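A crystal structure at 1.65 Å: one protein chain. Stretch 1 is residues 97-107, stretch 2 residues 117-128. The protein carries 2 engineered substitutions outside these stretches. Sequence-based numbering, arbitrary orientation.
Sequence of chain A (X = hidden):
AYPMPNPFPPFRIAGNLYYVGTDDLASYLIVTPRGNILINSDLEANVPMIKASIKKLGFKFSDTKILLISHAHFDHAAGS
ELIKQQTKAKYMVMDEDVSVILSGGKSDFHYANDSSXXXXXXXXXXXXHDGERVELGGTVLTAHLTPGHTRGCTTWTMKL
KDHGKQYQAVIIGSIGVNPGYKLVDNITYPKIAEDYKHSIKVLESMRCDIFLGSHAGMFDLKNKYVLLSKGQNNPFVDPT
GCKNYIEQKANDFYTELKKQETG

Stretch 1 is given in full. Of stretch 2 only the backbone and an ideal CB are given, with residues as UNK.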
# COMPACT_ATOMS: atom_id res chain seq x y z
N ASP A 97 -13.23 -1.90 -1.57
CA ASP A 97 -12.90 -1.03 -0.45
C ASP A 97 -13.58 0.37 -0.50
O ASP A 97 -13.39 1.15 0.39
CB ASP A 97 -11.39 -0.84 -0.31
CG ASP A 97 -10.71 -1.83 0.61
OD1 ASP A 97 -11.42 -2.68 1.22
OD2 ASP A 97 -9.47 -1.76 0.68
N VAL A 98 -14.36 0.65 -1.55
CA VAL A 98 -14.96 1.99 -1.74
C VAL A 98 -15.91 2.31 -0.58
O VAL A 98 -15.87 3.44 -0.07
CB VAL A 98 -15.65 2.09 -3.10
CG1 VAL A 98 -16.52 3.35 -3.19
CG2 VAL A 98 -14.61 2.06 -4.22
N SER A 99 -16.71 1.33 -0.15
CA SER A 99 -17.67 1.60 0.93
C SER A 99 -16.94 2.12 2.18
O SER A 99 -17.39 3.05 2.86
CB SER A 99 -18.50 0.40 1.27
OG SER A 99 -19.30 0.65 2.40
N VAL A 100 -15.81 1.50 2.52
CA VAL A 100 -15.07 1.94 3.70
C VAL A 100 -14.55 3.37 3.53
O VAL A 100 -14.60 4.17 4.47
CB VAL A 100 -13.95 0.96 4.06
CG1 VAL A 100 -13.04 1.51 5.12
CG2 VAL A 100 -14.54 -0.37 4.50
N ILE A 101 -14.04 3.70 2.35
CA ILE A 101 -13.53 5.04 2.11
C ILE A 101 -14.68 6.07 2.21
O ILE A 101 -14.53 7.10 2.87
CB ILE A 101 -12.78 5.10 0.77
CG1 ILE A 101 -11.53 4.21 0.80
CG2 ILE A 101 -12.43 6.54 0.41
CD1 ILE A 101 -10.59 4.49 1.94
N LEU A 102 -15.82 5.79 1.59
CA LEU A 102 -16.96 6.75 1.60
C LEU A 102 -17.49 6.96 3.03
O LEU A 102 -17.90 8.07 3.39
CB LEU A 102 -18.09 6.24 0.70
CG LEU A 102 -17.78 6.11 -0.79
CD1 LEU A 102 -19.02 5.68 -1.55
CD2 LEU A 102 -17.20 7.37 -1.38
N SER A 103 -17.45 5.90 3.85
CA SER A 103 -18.02 5.92 5.20
C SER A 103 -16.96 6.31 6.24
O SER A 103 -17.25 6.35 7.45
CB SER A 103 -18.65 4.60 5.53
OG SER A 103 -17.68 3.58 5.74
N GLY A 104 -15.70 6.54 5.83
CA GLY A 104 -14.67 6.88 6.78
C GLY A 104 -14.45 5.78 7.82
O GLY A 104 -14.10 6.08 8.97
N GLY A 105 -14.68 4.52 7.45
CA GLY A 105 -14.45 3.41 8.34
C GLY A 105 -15.71 2.83 8.98
O GLY A 105 -15.67 1.73 9.54
N LYS A 106 -16.84 3.52 8.87
CA LYS A 106 -18.05 3.06 9.59
C LYS A 106 -18.63 1.76 9.01
O LYS A 106 -19.35 1.05 9.75
CB LYS A 106 -19.07 4.19 9.64
CG LYS A 106 -18.60 5.33 10.52
CD LYS A 106 -19.63 6.43 10.71
CE LYS A 106 -19.13 7.49 11.68
NZ LYS A 106 -20.12 8.58 11.85
N SER A 107 -18.31 1.39 7.76
CA SER A 107 -18.78 0.17 7.13
C SER A 107 -17.75 -0.97 7.19
O SER A 107 -17.95 -2.02 6.58
CB SER A 107 -19.23 0.38 5.72
OG SER A 107 -18.11 0.66 4.87
N UNK A 117 -10.74 3.95 14.82
CA UNK A 117 -10.27 3.60 13.48
C UNK A 117 -10.93 4.44 12.39
O UNK A 117 -10.62 4.26 11.21
CB UNK A 117 -10.53 2.12 13.21
N UNK A 118 -11.85 5.35 12.77
CA UNK A 118 -12.56 6.12 11.78
C UNK A 118 -11.64 7.22 11.23
O UNK A 118 -10.63 7.58 11.82
CB UNK A 118 -13.84 6.72 12.38
N UNK A 119 -11.99 7.71 10.04
CA UNK A 119 -11.23 8.78 9.39
C UNK A 119 -12.17 9.61 8.52
O UNK A 119 -13.32 9.27 8.31
CB UNK A 119 -10.08 8.21 8.55
N UNK A 120 -11.66 10.74 8.02
CA UNK A 120 -12.47 11.69 7.25
C UNK A 120 -13.03 11.03 5.99
O UNK A 120 -12.29 10.42 5.22
CB UNK A 120 -11.64 12.92 6.88
N UNK A 121 -14.34 11.19 5.79
CA UNK A 121 -15.02 10.74 4.58
C UNK A 121 -14.49 11.52 3.36
O UNK A 121 -14.10 12.69 3.43
CB UNK A 121 -16.53 10.92 4.72
N UNK A 122 -14.43 10.81 2.22
CA UNK A 122 -14.02 11.41 0.97
C UNK A 122 -14.83 10.73 -0.14
O UNK A 122 -15.51 9.72 0.10
CB UNK A 122 -12.51 11.27 0.75
N UNK A 123 -14.79 11.31 -1.34
CA UNK A 123 -15.38 10.68 -2.48
C UNK A 123 -14.27 10.06 -3.32
O UNK A 123 -13.14 10.54 -3.34
CB UNK A 123 -16.21 11.68 -3.29
N UNK A 124 -14.65 8.99 -4.02
CA UNK A 124 -13.76 8.29 -4.93
C UNK A 124 -14.08 8.76 -6.36
O UNK A 124 -15.20 8.65 -6.84
CB UNK A 124 -13.91 6.77 -4.79
N UNK A 125 -13.03 9.22 -7.05
CA UNK A 125 -13.17 9.74 -8.42
C UNK A 125 -13.20 8.62 -9.47
O UNK A 125 -13.85 8.77 -10.52
CB UNK A 125 -12.02 10.70 -8.73
N UNK A 126 -12.51 7.49 -9.24
CA UNK A 126 -12.58 6.38 -10.13
C UNK A 126 -12.52 5.08 -9.33
O UNK A 126 -11.59 4.85 -8.57
CB UNK A 126 -11.46 6.45 -11.16
N UNK A 127 -13.53 4.24 -9.53
CA UNK A 127 -13.58 2.93 -8.92
C UNK A 127 -12.76 1.95 -9.76
O UNK A 127 -12.97 1.82 -10.97
CB UNK A 127 -15.03 2.45 -8.78
N UNK A 128 -11.84 1.24 -9.09
CA UNK A 128 -10.96 0.29 -9.80
C UNK A 128 -11.43 -1.15 -9.62
O UNK A 128 -12.24 -1.47 -8.76
CB UNK A 128 -9.52 0.43 -9.30

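Position 117 leads into the contact with its CA-to-CB bond sideways and nothing of stretch 1 within 5.5 Å of the ideal CB, so many side chains would fit. The residue is Thr 117, whose OG1 accepts a hydrogen bond from water 4 (2.7 Å); the same water donates to Gly 105 O (2.8 Å).

At position 118 the bond again runs sideways, with the ideal CB 3.5 Å from Gly 104 O. Beyond it lie the glycine turn and the extended aliphatic chain of Lys 106, a surface that a long or flat side chain could cover. Tyr 118 does so with chi1 in the m well: Lys 106 CG sits over one ring face, 4.0 Å from the ring centroid and 10° off the normal, a CH-pi contact. Its CA also makes a CA-H...O contact of 3.2 Å with Gly 104 O.

Position 119 is fixed by its backbone first. Its N donates to Gly 104 O (2.9 Å, 160°), a bond available to any residue but proline, while its O lies 3.1 Å from Gly 104 CA in a CA-H...O contact. An ideal CB on residue 104 would come within 2.2 Å of that O, so this close approach depends on glycine. A sideways CB opens onto the Gly 104 backbone and the apolar ends of Val 100 and Ile 101, favouring a large apolar group. Phe 119, chi1 p, lays its ring face over Gly 104 CA (4.0 Å to the centroid, 9° off the normal), and Ile 101 CD1 meets the ring edge, 3.9 Å from CE2.

Position 120 points away and leaves the choice open; Thr 120 contributes chiefly its O, which accepts from water 1 (2.7 Å).

At 121 the ideal CB is 3.4 Å from Leu 102 O, near the helix end, where carbonyls offer acceptors. A flexible chain with a donor would suit, although a purely aliphatic one could also pack. Gln 121 places CG 3.3 Å from Leu 102 O, and its NE2 donates to water 3 (2.7 Å), which in turn donates to Ser 103 O (2.8 Å).

Position 122 faces sideways, with Ile 101 CG2 4.7 Å from the ideal CB; a small polar or small apolar residue would suit, and the neighbouring carbonyls of Ile 101 and Leu 102 offer acceptors. Ser 122 brings OG to 3.4 Å from Ile 101 CG2 and donates from OG to water 1 (2.9 Å), which donates to Ile 101 O (2.8 Å). Water 2 links Ser 122 O and Leu 102 O, at 2.9 Å from each.

Position 123 points away, tolerating many residues; it is Thr 123.

At 124 the bond points toward Val 98, Ile 101 and Leu 102, an apolar patch calling for a modest aliphatic group. Val 124 supplies it, CG2 lying 3.9 Å from Ile 101 CG2 and 4.3 Å from Val 98 CG1.

Positions 125 and 126 have nothing of stretch 1 within 5.5 Å of their ideal CB, so most residues would do; they are Asp 125 and Lys 126. At 127 the ideal CB is 4.6 Å from Val 98 CG2, suiting an aliphatic residue; Val 127 CG2 packs 4.1 Å from Val 98 CG2. At 128 the ideal CB again has nothing of stretch 1 within 5.5 Å, so this contact sets no preference; the residue is Leu 128.

Stretch 2 117-128: TYFTQSTVDKVL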
# COMPACT_ATOMS: atom_id res chain seq x y z
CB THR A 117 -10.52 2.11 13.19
OG1 THR A 117 -11.93 1.85 13.09
CG2 THR A 117 -9.87 1.21 14.22
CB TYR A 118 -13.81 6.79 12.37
CG TYR A 118 -14.88 5.88 12.91
CD1 TYR A 118 -14.92 4.52 12.66
CD2 TYR A 118 -15.87 6.42 13.71
CE1 TYR A 118 -15.92 3.71 13.18
CE2 TYR A 118 -16.89 5.63 14.23
CZ TYR A 118 -16.91 4.27 13.97
OH TYR A 118 -17.91 3.51 14.50
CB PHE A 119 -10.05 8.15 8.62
CG PHE A 119 -10.42 7.05 7.66
CD1 PHE A 119 -10.55 5.74 8.10
CD2 PHE A 119 -10.58 7.31 6.31
CE1 PHE A 119 -10.87 4.72 7.21
CE2 PHE A 119 -10.91 6.30 5.43
CZ PHE A 119 -11.05 5.00 5.88
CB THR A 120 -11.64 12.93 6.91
OG1 THR A 120 -11.15 13.46 8.14
CG2 THR A 120 -12.45 13.98 6.17
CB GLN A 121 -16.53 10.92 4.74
CG GLN A 121 -17.12 10.09 5.87
CD GLN A 121 -18.62 10.21 5.97
OE1 GLN A 121 -19.28 10.75 5.08
NE2 GLN A 121 -19.17 9.67 7.03
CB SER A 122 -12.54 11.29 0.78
OG SER A 122 -12.22 9.93 0.70
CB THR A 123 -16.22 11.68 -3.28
OG1 THR A 123 -15.35 12.74 -3.66
CG2 THR A 123 -17.37 12.24 -2.48
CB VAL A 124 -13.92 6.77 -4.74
CG1 VAL A 124 -13.23 5.97 -5.84
CG2 VAL A 124 -13.43 6.35 -3.36
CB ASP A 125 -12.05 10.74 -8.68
CG ASP A 125 -12.17 11.94 -7.75
OD1 ASP A 125 -13.22 12.61 -7.84
OD2 ASP A 125 -11.27 12.15 -6.93
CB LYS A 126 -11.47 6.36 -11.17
CG LYS A 126 -11.67 5.33 -12.27
CD LYS A 126 -10.67 5.38 -13.41
CE LYS A 126 -10.98 4.34 -14.46
NZ LYS A 126 -10.01 4.30 -15.58
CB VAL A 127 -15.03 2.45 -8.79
CG1 VAL A 127 -15.08 1.03 -8.24
CG2 VAL A 127 -15.83 3.41 -7.94
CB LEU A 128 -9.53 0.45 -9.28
CG LEU A 128 -8.92 1.84 -9.44
CD1 LEU A 128 -7.57 1.91 -8.75
CD2 LEU A 128 -8.82 2.25 -10.90
O HOH W 1 -12.21 8.56 3.24
O HOH W 2 -18.11 10.14 1.33
O HOH W 3 -17.66 8.63 8.96
O HOH W 4 -13.13 1.39 10.66
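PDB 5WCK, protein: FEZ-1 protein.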